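Local coordinates for cerato-platanin-like protein (PDB 3SUL) that is of uncertain function but belongs to the secreted cerato-platanin family of fungal proteins, which share a double-psi beta-barrel fold, at residues S41-Y45 with S118-L122. Numbering follows the deposited sequence.
Sequences SVPSY and SACRL
The hydroxyl of S44, lying against the side chain of C120, donates a hydrogen bond from its OG to the backbone O of Y45 at 2.9 Å. With chi1 at -177° the hydroxyl is turned away from the backbone N and toward the following carbonyl, which it meets at a C=O...OG angle of 124°, tilted somewhat from the carbonyl plane. Serine suits this place: the small side chain has its proton taken up by its own segment, while S44 CB rests 3.4 Å from C120 O and S44 OG lies 3.7 Å from C120 SG. That sulfur is committed to the disulfide with C63, which ties the tail 118-122 to strand 63-68 of the barrel. The fold is the double-psi beta-barrel of the cerato-platanins, and the contact lays the loop leading into strand 45-49 beside the C-terminal end of the chain. P43 is the centre of an inverse gamma turn, closed by a weak bond from S44 N to V42 O; its CB points toward R121, and the rigid ring meets that residue. P43 CG packs 3.4 Å from R121 CB. The same P43 CG lies 3.3 Å from R121 O. Farther along the arginine, CD passes the carbonyl P43 O, and a bend at chi3 (59°) turns the guanidinium so that P43 CB sits over one of its faces, 3.6 Å from its plane and nearer the edge of the group than its middle. Deeper in, the apolar branches of V42 and L122 meet, V42 CG1 to L122 CD2 at 3.9 Å; valine and leucine suit the place because their methyl groups can pack on each other and against Y36.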
loop_
_atom_site.group_PDB
_atom_site.type_symbol
_atom_site.label_atom_id
_atom_site.label_comp_id
_atom_site.label_asym_id
_atom_site.label_seq_id
_atom_site.Cartn_x
_atom_site.Cartn_y
_atom_site.Cartn_z
ATOM N N SER A 41 12.133 1.768 4.286
ATOM C CA SER A 41 12.842 0.583 4.519
ATOM C C SER A 41 12.149 -0.644 3.960
ATOM O O SER A 41 12.697 -1.701 3.996
ATOM C CB SER A 41 13.194 0.385 6.011
ATOM O OG SER A 41 11.941 0.276 6.695
ATOM N N VAL A 42 10.942 -0.486 3.461
ATOM C CA VAL A 42 10.226 -1.630 2.873
ATOM C C VAL A 42 10.504 -1.601 1.402
ATOM O O VAL A 42 10.245 -0.583 0.768
ATOM C CB VAL A 42 8.717 -1.541 3.111
ATOM C CG1 VAL A 42 7.967 -2.716 2.469
ATOM C CG2 VAL A 42 8.433 -1.394 4.566
ATOM N N PRO A 43 10.845 -2.761 0.833
ATOM C CA PRO A 43 11.239 -2.825 -0.569
ATOM C C PRO A 43 10.034 -2.987 -1.503
ATOM O O PRO A 43 9.972 -3.843 -2.379
ATOM C CB PRO A 43 12.231 -3.971 -0.569
ATOM C CG PRO A 43 11.668 -4.933 0.459
ATOM C CD PRO A 43 11.234 -3.965 1.549
ATOM N N SER A 44 9.024 -2.170 -1.226
ATOM C CA SER A 44 7.802 -2.236 -1.934
ATOM C C SER A 44 7.126 -0.919 -1.730
ATOM O O SER A 44 7.349 -0.234 -0.735
ATOM C CB SER A 44 6.924 -3.341 -1.331
ATOM O OG SER A 44 5.743 -3.478 -2.054
ATOM N N TYR A 45 6.176 -0.605 -2.594
ATOM C CA TYR A 45 5.248 0.427 -2.293
ATOM C C TYR A 45 4.494 -0.040 -1.068
ATOM O O TYR A 45 4.241 -1.235 -0.866
ATOM C CB TYR A 45 4.207 0.606 -3.409
ATOM C CG TYR A 45 4.771 1.033 -4.736
ATOM C CD1 TYR A 45 5.475 2.236 -4.852
ATOM C CD2 TYR A 45 4.526 0.298 -5.890
ATOM C CE1 TYR A 45 5.992 2.642 -6.082
ATOM C CE2 TYR A 45 5.053 0.688 -7.150
ATOM C CZ TYR A 45 5.770 1.902 -7.207
ATOM O OH TYR A 45 6.229 2.316 -8.419
ATOM N N SER A 118 6.308 -12.455 -0.229
ATOM C CA SER A 118 7.585 -12.463 -0.911
ATOM C C SER A 118 7.421 -11.686 -2.184
ATOM O O SER A 118 8.398 -11.133 -2.667
ATOM C CB SER A 118 8.102 -13.874 -1.176
ATOM O OG SER A 118 7.121 -14.532 -1.917
ATOM N N ALA A 119 6.203 -11.600 -2.707
ATOM C CA ALA A 119 5.981 -10.831 -3.941
ATOM C C ALA A 119 6.232 -9.344 -3.721
ATOM O O ALA A 119 6.413 -8.570 -4.697
ATOM C CB ALA A 119 4.603 -11.034 -4.444
ATOM N N CYS A 120 6.135 -8.914 -2.468
ATOM C CA CYS A 120 6.449 -7.536 -2.146
ATOM C C CYS A 120 7.831 -7.449 -1.573
ATOM O O CYS A 120 8.120 -6.487 -0.925
ATOM C CB CYS A 120 5.441 -6.989 -1.101
ATOM S SG CYS A 120 3.822 -6.640 -1.719
ATOM N N ARG A 121 8.675 -8.467 -1.776
ATOM C CA ARG A 121 10.031 -8.489 -1.216
ATOM C C ARG A 121 10.124 -8.504 0.297
ATOM O O ARG A 121 11.111 -8.159 0.890
ATOM C CB ARG A 121 10.915 -7.377 -1.840
ATOM C CG ARG A 121 11.160 -7.764 -3.254
ATOM C CD ARG A 121 11.864 -6.631 -4.012
ATOM N NE ARG A 121 13.124 -6.329 -3.358
ATOM C CZ ARG A 121 13.931 -5.383 -3.793
ATOM N NH1 ARG A 121 13.632 -4.722 -4.940
ATOM N NH2 ARG A 121 15.074 -5.159 -3.136
ATOM N N LEU A 122 9.046 -8.976 0.929
ATOM C CA LEU A 122 9.060 -9.149 2.380
ATOM C C LEU A 122 9.521 -10.501 2.838
ATOM O O LEU A 122 9.797 -10.682 4.068
ATOM C CB LEU A 122 7.644 -8.943 2.937
ATOM C CG LEU A 122 6.961 -7.623 2.655
ATOM C CD1 LEU A 122 5.592 -7.515 3.310
ATOM C CD2 LEU A 122 7.892 -6.510 3.191
ATOM O OXT LEU A 122 9.621 -11.414 1.993
#